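Local structure of putative aldehyde dehydrogenase AldY (Bacillus subtilis, 4DNG) at residues Ala38-Gly43 / Pro178-Ala183; Asp113-Tyr118 / Ser163-Ile168; Glu241-Gly244 / Arg249-Leu252; Asp301-Lys306 / Ala387-Ala392. The protein probably oxidises aldehydes to carboxylates with NAD(+) as the acceptor, and may help protect cells against stress from ethanol and related compounds. One frame throughout, in Å; residues are numbered along the deposited sequence.

Overall arrangement
Interactions 1, 2 and 3 all involve the Rossmann-type part of the chain, which by similarity binds NAD(+). Interaction 2 is nested along the chain inside the loop that interaction 1 closes, although their centres are about 25 Å apart. Interactions 2 and 3 come nearer, about 21 Å between centres and about 6 Å between nearest atoms, without touching. Interaction 3 lies closest to function: the side chain of Met250 is about 8 Å from that of Gly236, in that NAD(+) site, and about 10 Å from that of the predicted active-site Glu253. Interaction 4 belongs to the other alpha/beta part, its centre about 39 to 42 Å from the other three, away from the annotated sites.

Interaction 1. Residues Ala38-Gly43 / Pro178-Ala183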
loop_
_atom_site.group_PDB
_atom_site.type_symbol
_atom_site.label_atom_id
_atom_site.label_comp_id
_atom_site.label_asym_id
_atom_site.label_seq_id
_atom_site.Cartn_x
_atom_site.Cartn_y
_atom_site.Cartn_z
ATOM N N ALA A 38 -25.793 -22.855 10.498
ATOM C CA ALA A 38 -25.423 -21.561 11.032
ATOM C C ALA A 38 -26.367 -20.513 10.487
ATOM O O ALA A 38 -26.657 -20.492 9.280
ATOM C CB ALA A 38 -23.980 -21.226 10.690
ATOM N N SER A 39 -26.848 -19.664 11.387
ATOM C CA SER A 39 -27.670 -18.512 11.033
ATOM C C SER A 39 -26.768 -17.379 10.555
ATOM O O SER A 39 -25.713 -17.112 11.151
ATOM C CB SER A 39 -28.474 -18.049 12.239
ATOM O OG SER A 39 -27.602 -17.570 13.238
ATOM N N LEU A 40 -27.208 -16.711 9.492
ATOM C CA LEU A 40 -26.414 -15.714 8.793
ATOM C C LEU A 40 -26.654 -14.332 9.380
ATOM O O LEU A 40 -27.792 -13.889 9.495
ATOM C CB LEU A 40 -26.780 -15.728 7.306
ATOM C CG LEU A 40 -26.546 -17.096 6.662
ATOM C CD1 LEU A 40 -26.901 -17.094 5.177
ATOM C CD2 LEU A 40 -25.094 -17.503 6.887
ATOM N N ALA A 41 -25.578 -13.651 9.744
ATOM C CA ALA A 41 -25.674 -12.321 10.331
ATOM C C ALA A 41 -25.979 -11.282 9.244
ATOM O O ALA A 41 -25.769 -11.544 8.057
ATOM C CB ALA A 41 -24.381 -11.987 11.045
ATOM N N THR A 42 -26.460 -10.105 9.643
ATOM C CA THR A 42 -26.942 -9.115 8.670
ATOM C C THR A 42 -25.983 -7.979 8.466
ATOM O O THR A 42 -25.108 -7.727 9.317
ATOM C CB THR A 42 -28.231 -8.418 9.137
ATOM O OG1 THR A 42 -27.916 -7.545 10.225
ATOM C CG2 THR A 42 -29.264 -9.424 9.570
ATOM N N GLY A 43 -26.190 -7.261 7.361
ATOM C CA GLY A 43 -25.557 -5.950 7.163
ATOM C C GLY A 43 -25.512 -5.086 8.418
ATOM O O GLY A 43 -24.439 -4.614 8.814
ATOM N N PRO A 178 -14.978 -15.524 7.735
ATOM C CA PRO A 178 -14.528 -16.706 7.010
ATOM C C PRO A 178 -15.535 -17.044 5.964
ATOM O O PRO A 178 -16.615 -16.500 5.956
ATOM C CB PRO A 178 -14.545 -17.814 8.085
ATOM C CG PRO A 178 -15.555 -17.365 9.095
ATOM C CD PRO A 178 -15.439 -15.856 9.106
ATOM N N ASP A 179 -15.186 -17.938 5.063
ATOM C CA ASP A 179 -16.175 -18.474 4.180
ATOM C C ASP A 179 -17.096 -19.265 5.107
ATOM O O ASP A 179 -16.627 -20.110 5.905
ATOM C CB ASP A 179 -15.493 -19.390 3.156
ATOM C CG ASP A 179 -16.446 -19.939 2.136
ATOM O OD1 ASP A 179 -16.107 -19.888 0.946
ATOM O OD2 ASP A 179 -17.539 -20.418 2.502
ATOM N N ILE A 180 -18.395 -19.002 5.010
ATOM C CA ILE A 180 -19.368 -19.726 5.824
ATOM C C ILE A 180 -19.113 -21.249 5.776
ATOM O O ILE A 180 -19.164 -21.920 6.812
ATOM C CB ILE A 180 -20.847 -19.363 5.467
ATOM C CG1 ILE A 180 -21.836 -19.998 6.484
ATOM C CG2 ILE A 180 -21.220 -19.790 4.040
ATOM C CD1 ILE A 180 -21.660 -19.528 7.920
ATOM N N GLN A 181 -18.788 -21.792 4.597
ATOM C CA GLN A 181 -18.595 -23.241 4.484
ATOM C C GLN A 181 -17.425 -23.765 5.304
ATOM O O GLN A 181 -17.328 -24.960 5.535
ATOM C CB GLN A 181 -18.549 -23.734 3.027
ATOM C CG GLN A 181 -19.934 -23.919 2.391
ATOM C CD GLN A 181 -20.873 -24.842 3.185
ATOM O OE1 GLN A 181 -20.521 -25.973 3.580
ATOM N NE2 GLN A 181 -22.078 -24.355 3.427
ATOM N N THR A 182 -16.544 -22.875 5.742
ATOM C CA THR A 182 -15.448 -23.269 6.633
ATOM C C THR A 182 -15.385 -22.306 7.842
ATOM O O THR A 182 -14.306 -21.899 8.285
ATOM C CB THR A 182 -14.109 -23.280 5.864
ATOM O OG1 THR A 182 -14.013 -22.069 5.132
ATOM C CG2 THR A 182 -14.054 -24.421 4.833
ATOM N N ALA A 183 -16.546 -21.943 8.377
ATOM C CA ALA A 183 -16.592 -20.959 9.457
ATOM C C ALA A 183 -16.076 -21.472 10.789
ATOM O O ALA A 183 -15.663 -20.674 11.645
ATOM C CB ALA A 183 -17.998 -20.432 9.627
#
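Ile180, which reaches across to Ala38 and Leu40, is the middle residue of an Asx turn closed by the bond from Gln181 N to Asp179 OD2, 2.8 Å long. The oxygen is met on its anti side, 18° out of the carboxylate plane. A backbone bond from Thr182 N to Asp179 O, also 2.8 Å, tightens the same turn, so two bonds hold the turn that carries Ile180. From this base Ile180 extends its longer branch: CG1 stands opposite the backbone N (chi1 -172°), and CD1 at its end enters the angle between the two opposing side chains. The methyl of Ala38 meets it at 4.0 Å, CB to CD1. Leu40 CD2 approaches Ile180 CD1 from roughly a right angle to the alanine, at 4.1 Å, and lies equally far from Ile180 CG1, so one leucine methyl covers the last bond of the isoleucine, the two side chains running roughly at right angles. The turn follows strand 173-177 and leads into helix 183-196 of the Rossmann-type alpha/beta region common to aldehyde dehydrogenases, whereas Ala38 lies near the end of strand 34-39, in the antiparallel hairpin with 23-27. The contact therefore lays the N-terminal hairpin against the connection from strand 173-177 to its helix. All three touching residues are buried, and what joins them is purely apolar. Polar fastening comes from the neighbouring Gln181, whose NE2 donates to Glu24 OE2 and Asp25 O while its OE1 accepts from Leu27 N. At the backbone, Ala38 pairs with Glu24 and Leu40 with Arg22.

Interaction 2. Residues Asp113-Tyr118 / Ser163-Ile168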
loop_
_atom_site.group_PDB
_atom_site.type_symbol
_atom_site.label_atom_id
_atom_site.label_comp_id
_atom_site.label_asym_id
_atom_site.label_seq_id
_atom_site.Cartn_x
_atom_site.Cartn_y
_atom_site.Cartn_z
ATOM N N ASP A 113 3.141 -18.213 17.917
ATOM C CA ASP A 113 4.484 -18.176 18.512
ATOM C C ASP A 113 5.265 -16.967 17.994
ATOM O O ASP A 113 6.003 -16.336 18.736
ATOM C CB ASP A 113 5.256 -19.461 18.185
ATOM C CG ASP A 113 4.759 -20.682 18.970
ATOM O OD1 ASP A 113 4.022 -20.507 19.968
ATOM O OD2 ASP A 113 5.108 -21.830 18.580
ATOM N N GLU A 114 5.078 -16.638 16.717
ATOM C CA GLU A 114 5.849 -15.585 16.073
ATOM C C GLU A 114 5.368 -14.228 16.555
ATOM O O GLU A 114 6.184 -13.368 16.889
ATOM C CB GLU A 114 5.814 -15.731 14.552
ATOM C CG GLU A 114 6.673 -14.733 13.775
ATOM C CD GLU A 114 8.176 -14.862 14.023
ATOM O OE1 GLU A 114 8.683 -15.996 14.207
ATOM O OE2 GLU A 114 8.863 -13.814 14.020
ATOM N N ALA A 115 4.050 -14.070 16.666
ATOM C CA ALA A 115 3.441 -12.833 17.173
ATOM C C ALA A 115 4.004 -12.351 18.512
ATOM O O ALA A 115 4.259 -11.155 18.697
ATOM C CB ALA A 115 1.934 -12.984 17.262
ATOM N N MET A 116 4.198 -13.283 19.438
ATOM C CA MET A 116 4.760 -12.968 20.738
ATOM C C MET A 116 6.124 -12.269 20.677
ATOM O O MET A 116 6.466 -11.499 21.571
ATOM C CB MET A 116 4.873 -14.238 21.569
ATOM C CG MET A 116 3.539 -14.823 21.980
ATOM S SD MET A 116 3.786 -16.346 22.897
ATOM C CE MET A 116 2.490 -17.385 22.232
ATOM N N THR A 117 6.897 -12.541 19.630
ATOM C CA THR A 117 8.234 -11.968 19.489
ATOM C C THR A 117 8.194 -10.484 19.126
ATOM O O THR A 117 9.177 -9.763 19.321
ATOM C CB THR A 117 9.082 -12.710 18.437
ATOM O OG1 THR A 117 8.551 -12.477 17.126
ATOM C CG2 THR A 117 9.114 -14.207 18.724
ATOM N N TYR A 118 7.067 -10.019 18.607
ATOM C CA TYR A 118 6.982 -8.609 18.242
ATOM C C TYR A 118 5.846 -7.802 18.880
ATOM O O TYR A 118 5.685 -6.614 18.585
ATOM C CB TYR A 118 7.033 -8.425 16.724
ATOM C CG TYR A 118 6.032 -9.229 15.948
ATOM C CD1 TYR A 118 4.669 -9.023 16.121
ATOM C CD2 TYR A 118 6.447 -10.171 15.015
ATOM C CE1 TYR A 118 3.741 -9.740 15.390
ATOM C CE2 TYR A 118 5.526 -10.906 14.287
ATOM C CZ TYR A 118 4.173 -10.680 14.478
ATOM O OH TYR A 118 3.235 -11.387 13.773
ATOM N N SER A 163 -3.789 -13.092 9.843
ATOM C CA SER A 163 -4.168 -11.698 10.023
ATOM C C SER A 163 -4.626 -11.393 11.430
ATOM O O SER A 163 -4.390 -10.296 11.950
ATOM C CB SER A 163 -5.238 -11.271 9.024
ATOM O OG SER A 163 -4.755 -11.477 7.716
ATOM N N ILE A 164 -5.310 -12.345 12.038
ATOM C CA ILE A 164 -5.815 -12.138 13.383
ATOM C C ILE A 164 -4.662 -11.892 14.382
ATOM O O ILE A 164 -4.671 -10.904 15.125
ATOM C CB ILE A 164 -6.736 -13.298 13.801
ATOM C CG1 ILE A 164 -8.040 -13.221 12.998
ATOM C CG2 ILE A 164 -6.955 -13.278 15.299
ATOM C CD1 ILE A 164 -8.870 -14.488 12.994
ATOM N N ALA A 165 -3.642 -12.739 14.355
ATOM C CA ALA A 165 -2.648 -12.711 15.447
ATOM C C ALA A 165 -1.724 -11.467 15.456
ATOM O O ALA A 165 -1.541 -10.848 16.495
ATOM C CB ALA A 165 -1.857 -14.019 15.505
ATOM N N PRO A 166 -1.146 -11.091 14.299
ATOM C CA PRO A 166 -0.433 -9.801 14.281
ATOM C C PRO A 166 -1.325 -8.600 14.623
ATOM O O PRO A 166 -0.918 -7.716 15.378
ATOM C CB PRO A 166 0.069 -9.687 12.839
ATOM C CG PRO A 166 -0.538 -10.834 12.088
ATOM C CD PRO A 166 -0.870 -11.889 13.094
ATOM N N ALA A 167 -2.539 -8.576 14.085
ATOM C CA ALA A 167 -3.479 -7.509 14.389
ATOM C C ALA A 167 -3.614 -7.306 15.895
ATOM O O ALA A 167 -3.384 -6.210 16.418
ATOM C CB ALA A 167 -4.834 -7.818 13.790
ATOM N N ILE A 168 -3.998 -8.376 16.580
ATOM C CA ILE A 168 -4.188 -8.322 18.017
ATOM C C ILE A 168 -2.871 -8.052 18.776
ATOM O O ILE A 168 -2.855 -7.295 19.743
ATOM C CB ILE A 168 -4.907 -9.592 18.517
ATOM C CG1 ILE A 168 -6.377 -9.529 18.086
ATOM C CG2 ILE A 168 -4.741 -9.755 20.028
ATOM C CD1 ILE A 168 -7.073 -10.871 18.087
#
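Tyr118, Ala115 and Pro166 account for most of the surface hidden where residues 113-118 of helix 98-118 pack on helix 156-169. The latter helix connects the parallel strands 135-150 and 173-177 in a beta-alpha-beta unit of the Rossmann-type region, so the contact joins helix 98-118 to the crossover helix. The two backbones come within 5.7 Å of each other, measured from Ala115 CA to Pro166 CA, a close approach consistent with the small Ala115 and Ala165 at this point. Ala115 points its methyl at the second helix, where CB lies 4.3 Å from Ala165 CB and 4.2 Å from Ala165 O. Helix 65-81 covers the same alanine through Leu72. Pro166 brings no N-H to its helix, and the chain is kinked here. Its ring lies alongside the tyrosine, and Val464 and Phe468 of helix 462-468 also touch Pro166. Tyr118 starts out beside the contact, and its first torsion (chi1 53°) sets CG between the backbone N and the carbonyl carbon, which folds the ring back over its own helix. One face of the ring thus rides above Glu114 O and Ala115 O, both displaced toward the rim, while the phenol end projects across the gap beside the proline, both side chains heading the same way. Pro166 CA lies at the ring's edge, near its plane. The hydroxyl makes the nearest touch, with Tyr118 OH 3.7 Å from Pro166 CB and 4.2 Å from both CG and CD of that ring.

Interaction 3. Residues Glu241-Gly244 / Arg249-Leu252; sequences EIAG and RMAL
Met250 meets the helical residues 241-244 at Ala243 and Gly244. Glu241, one helical turn before Arg245, faces away from the strand and uses OE1 for a salt bridge to Arg245 of the second subunit, also packing on Glu241 of that subunit. Ala243 is the first residue to touch: its methyl is aimed at strand 249-254, and CB rests 4.2 Å from Met250 SD. At Gly244 the methionine has reached its end, with CE 4.0 Å from Gly244 N, so the terminal methyl lies against bare helix backbone. Met250 gets there by a bent path. Its CG takes the crowded position between the backbone N and the carbonyl carbon (chi1 81°), the next bond is extended, and a turn at chi3 of 103° then swings CE round toward the glycine while the sulfur stays beside the alanine. Helix 233-246 and strand 249-254 are consecutive parts of a beta-alpha-beta unit whose first strand, 226-231, pairs in parallel with the second; Arg249 and Ala251 supply backbone bonds to it. The start of the helix carries residues that, by similarity, bind NAD(+), and the side chain of Met250 is about 8 Å from that of Gly236 of that group. Met250 also packs on Met250 of the second subunit, so this partly exposed methionine serves both the helix-strand contact and the dimer interface. A thioether and methyl groups set against a helix make a contact governed by dispersion and shape, without any directional bond across it.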
loop_
_atom_site.group_PDB
_atom_site.type_symbol
_atom_site.label_atom_id
_atom_site.label_comp_id
_atom_site.label_asym_id
_atom_site.label_seq_id
_atom_site.Cartn_x
_atom_site.Cartn_y
_atom_site.Cartn_z
ATOM N N GLU A 241 -10.005 -1.382 -5.894
ATOM C CA GLU A 241 -10.642 -0.160 -6.326
ATOM C C GLU A 241 -11.325 0.528 -5.141
ATOM O O GLU A 241 -11.169 1.736 -4.932
ATOM C CB GLU A 241 -11.595 -0.507 -7.459
ATOM C CG GLU A 241 -12.771 0.408 -7.730
ATOM C CD GLU A 241 -13.882 -0.351 -8.426
ATOM O OE1 GLU A 241 -14.257 0.005 -9.560
ATOM O OE2 GLU A 241 -14.355 -1.347 -7.838
ATOM N N ILE A 242 -12.045 -0.245 -4.339
ATOM C CA ILE A 242 -12.794 0.323 -3.222
ATOM C C ILE A 242 -11.841 0.827 -2.158
ATOM O O ILE A 242 -12.015 1.924 -1.643
ATOM C CB ILE A 242 -13.790 -0.678 -2.593
ATOM C CG1 ILE A 242 -14.998 -0.847 -3.499
ATOM C CG2 ILE A 242 -14.228 -0.224 -1.198
ATOM C CD1 ILE A 242 -15.626 -2.225 -3.427
ATOM N N ALA A 243 -10.837 0.020 -1.839
ATOM C CA ALA A 243 -9.880 0.367 -0.799
ATOM C C ALA A 243 -8.930 1.460 -1.289
ATOM O O ALA A 243 -8.561 2.357 -0.532
ATOM C CB ALA A 243 -9.123 -0.873 -0.341
ATOM N N GLY A 244 -8.565 1.403 -2.567
ATOM C CA GLY A 244 -7.745 2.448 -3.181
ATOM C C GLY A 244 -8.415 3.810 -3.107
ATOM O O GLY A 244 -7.772 4.789 -2.737
ATOM N N ARG A 249 -5.224 0.529 3.671
ATOM C CA ARG A 249 -4.154 -0.397 3.317
ATOM C C ARG A 249 -4.767 -1.733 2.873
ATOM O O ARG A 249 -5.916 -2.005 3.150
ATOM C CB ARG A 249 -3.171 -0.591 4.486
ATOM C CG ARG A 249 -2.588 0.702 5.034
ATOM C CD ARG A 249 -1.093 0.582 5.275
ATOM N NE ARG A 249 -0.770 -0.104 6.526
ATOM C CZ ARG A 249 -0.294 0.490 7.620
ATOM N NH1 ARG A 249 -0.042 -0.241 8.697
ATOM N NH2 ARG A 249 -0.065 1.798 7.653
ATOM N N MET A 250 -4.014 -2.557 2.158
ATOM C CA MET A 250 -4.564 -3.786 1.663
ATOM C C MET A 250 -3.536 -4.909 1.532
ATOM O O MET A 250 -2.537 -4.782 0.849
ATOM C CB MET A 250 -5.410 -3.537 0.400
ATOM C CG MET A 250 -4.700 -3.384 -0.924
ATOM S SD MET A 250 -5.858 -2.713 -2.131
ATOM C CE MET A 250 -5.344 -0.999 -2.206
ATOM N N ALA A 251 -3.779 -5.999 2.247
ATOM C CA ALA A 251 -2.936 -7.185 2.158
ATOM C C ALA A 251 -3.714 -8.216 1.363
ATOM O O ALA A 251 -4.494 -8.994 1.905
ATOM C CB ALA A 251 -2.600 -7.718 3.553
ATOM N N LEU A 252 -3.513 -8.186 0.063
ATOM C CA LEU A 252 -4.214 -9.052 -0.844
ATOM C C LEU A 252 -3.345 -10.246 -1.229
ATOM O O LEU A 252 -2.161 -10.098 -1.500
ATOM C CB LEU A 252 -4.641 -8.256 -2.083
ATOM C CG LEU A 252 -5.521 -7.033 -1.854
ATOM C CD1 LEU A 252 -6.005 -6.473 -3.189
ATOM C CD2 LEU A 252 -6.711 -7.343 -0.936
#

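Interaction 4. Residues Asp301-Lys306 / Ala387-Ala392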
loop_
_atom_site.group_PDB
_atom_site.type_symbol
_atom_site.label_atom_id
_atom_site.label_comp_id
_atom_site.label_asym_id
_atom_site.label_seq_id
_atom_site.Cartn_x
_atom_site.Cartn_y
_atom_site.Cartn_z
ATOM N N ASP A 301 12.017 -36.880 -19.118
ATOM C CA ASP A 301 11.426 -38.215 -19.215
ATOM C C ASP A 301 11.583 -39.010 -17.918
ATOM O O ASP A 301 10.662 -39.730 -17.517
ATOM C CB ASP A 301 11.969 -38.971 -20.431
ATOM C CG ASP A 301 11.770 -38.201 -21.731
ATOM O OD1 ASP A 301 10.825 -38.512 -22.482
ATOM O OD2 ASP A 301 12.545 -37.261 -21.990
ATOM N N GLU A 302 12.726 -38.841 -17.254
ATOM C CA GLU A 302 12.960 -39.421 -15.929
ATOM C C GLU A 302 11.994 -38.875 -14.872
ATOM O O GLU A 302 11.455 -39.647 -14.066
ATOM C CB GLU A 302 14.416 -39.203 -15.495
ATOM C CG GLU A 302 14.727 -39.564 -14.044
ATOM C CD GLU A 302 16.212 -39.473 -13.697
ATOM O OE1 GLU A 302 17.049 -39.193 -14.589
ATOM O OE2 GLU A 302 16.557 -39.695 -12.517
ATOM N N PHE A 303 11.782 -37.555 -14.875
ATOM C CA PHE A 303 10.865 -36.921 -13.927
ATOM C C PHE A 303 9.428 -37.394 -14.133
ATOM O O PHE A 303 8.729 -37.658 -13.148
ATOM C CB PHE A 303 10.924 -35.382 -14.006
ATOM C CG PHE A 303 10.056 -34.677 -12.981
ATOM C CD1 PHE A 303 8.681 -34.506 -13.196
ATOM C CD2 PHE A 303 10.613 -34.178 -11.798
ATOM C CE1 PHE A 303 7.885 -33.862 -12.255
ATOM C CE2 PHE A 303 9.828 -33.525 -10.858
ATOM C CZ PHE A 303 8.464 -33.372 -11.081
ATOM N N VAL A 304 8.988 -37.477 -15.396
ATOM C CA VAL A 304 7.601 -37.853 -15.690
ATOM C C VAL A 304 7.311 -39.239 -15.156
ATOM O O VAL A 304 6.410 -39.402 -14.342
ATOM C CB VAL A 304 7.247 -37.785 -17.190
ATOM C CG1 VAL A 304 5.916 -38.476 -17.449
ATOM C CG2 VAL A 304 7.177 -36.338 -17.656
ATOM N N GLU A 305 8.093 -40.220 -15.600
ATOM C CA GLU A 305 7.930 -41.609 -15.169
ATOM C C GLU A 305 7.811 -41.729 -13.653
ATOM O O GLU A 305 6.859 -42.328 -13.145
ATOM C CB GLU A 305 9.082 -42.476 -15.680
ATOM C CG GLU A 305 8.914 -42.949 -17.118
ATOM C CD GLU A 305 8.092 -44.229 -17.252
ATOM O OE1 GLU A 305 7.091 -44.399 -16.520
ATOM O OE2 GLU A 305 8.444 -45.068 -18.112
ATOM N N LYS A 306 8.770 -41.138 -12.944
ATOM C CA LYS A 306 8.799 -41.167 -11.483
ATOM C C LYS A 306 7.609 -40.454 -10.846
ATOM O O LYS A 306 6.992 -40.987 -9.916
ATOM C CB LYS A 306 10.115 -40.586 -10.957
ATOM C CG LYS A 306 11.187 -41.636 -10.755
ATOM C CD LYS A 306 12.582 -41.050 -10.836
ATOM C CE LYS A 306 13.507 -42.061 -11.491
ATOM N NZ LYS A 306 14.889 -41.535 -11.585
ATOM N N ALA A 387 -2.081 -31.783 -12.199
ATOM C CA ALA A 387 -0.706 -31.345 -12.429
ATOM C C ALA A 387 -0.471 -31.188 -13.923
ATOM O O ALA A 387 -1.066 -31.908 -14.728
ATOM C CB ALA A 387 0.296 -32.332 -11.832
ATOM N N THR A 388 0.383 -30.231 -14.276
ATOM C CA THR A 388 0.729 -29.960 -15.665
ATOM C C THR A 388 2.261 -29.851 -15.794
ATOM O O THR A 388 2.904 -29.046 -15.110
ATOM C CB THR A 388 0.028 -28.682 -16.186
ATOM O OG1 THR A 388 -1.381 -28.758 -15.928
ATOM C CG2 THR A 388 0.248 -28.507 -17.676
ATOM N N ILE A 389 2.833 -30.683 -16.657
ATOM C CA ILE A 389 4.278 -30.734 -16.815
ATOM C C ILE A 389 4.633 -30.121 -18.154
ATOM O O ILE A 389 4.052 -30.474 -19.193
ATOM C CB ILE A 389 4.836 -32.169 -16.758
ATOM C CG1 ILE A 389 4.053 -33.052 -15.751
ATOM C CG2 ILE A 389 6.343 -32.143 -16.526
ATOM C CD1 ILE A 389 4.549 -33.057 -14.314
ATOM N N ILE A 390 5.587 -29.197 -18.105
ATOM C CA ILE A 390 6.015 -28.439 -19.260
ATOM C C ILE A 390 7.498 -28.673 -19.555
ATOM O O ILE A 390 8.338 -28.634 -18.657
ATOM C CB ILE A 390 5.743 -26.933 -19.053
ATOM C CG1 ILE A 390 4.235 -26.704 -18.933
ATOM C CG2 ILE A 390 6.369 -26.087 -20.179
ATOM C CD1 ILE A 390 3.865 -25.495 -18.106
ATOM N N LYS A 391 7.791 -28.909 -20.830
ATOM C CA LYS A 391 9.139 -29.113 -21.325
ATOM C C LYS A 391 9.858 -27.772 -21.511
ATOM O O LYS A 391 9.297 -26.841 -22.086
ATOM C CB LYS A 391 9.066 -29.860 -22.664
ATOM C CG LYS A 391 10.386 -30.384 -23.216
ATOM C CD LYS A 391 10.826 -31.641 -22.483
ATOM C CE LYS A 391 11.544 -32.632 -23.383
ATOM N NZ LYS A 391 10.585 -33.493 -24.134
ATOM N N ALA A 392 11.096 -27.691 -21.020
ATOM C CA ALA A 392 12.007 -26.566 -21.296
ATOM C C ALA A 392 13.279 -27.062 -22.006
ATOM O O ALA A 392 13.861 -28.087 -21.618
ATOM C CB ALA A 392 12.361 -25.823 -20.006
#
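The torsions of Phe303 and Ile389 steer their side chains into each other: the ring of Phe303 leaves opposite its backbone N (chi1 -176°), while Ile389 turns CG1 away from its carbonyl carbon and brings CD1 round with a chi2 of -89°. The ring receives this methyl at its edge, near the ring plane, with Phe303 CE1 4.0 Å from Ile389 CD1, and the two side chains cross obliquely. The second branch of the isoleucine has its own neighbour: Ile389 CG2 lies 4.4 Å from Val304 CG2, a looser touch. The two branches of Ile389 thus meet two successive helical residues, one each, and it has the most surface buried here. Around this apolar centre Ile293 of strand 290-296 touches both Phe303 and Ile389, and Val369 of strand 362-369 meets both Val304 and Ile389. At the exposed margin Asp301 OD2 and Lys391 NZ stay 4.8 Å apart, opposite charges not in contact; Lys391 instead makes a cation-pi interaction with Tyr300. Elsewhere on the helix, Lys306 NZ bridges back one turn to Glu302 OE2 at 2.7 Å. Helix 297-313 follows directly on strand 290-296, which runs parallel and next to strand 386-392, so the contact seats a helix on its own sheet, the alpha/beta layering of the catalytic domain in aldehyde dehydrogenases.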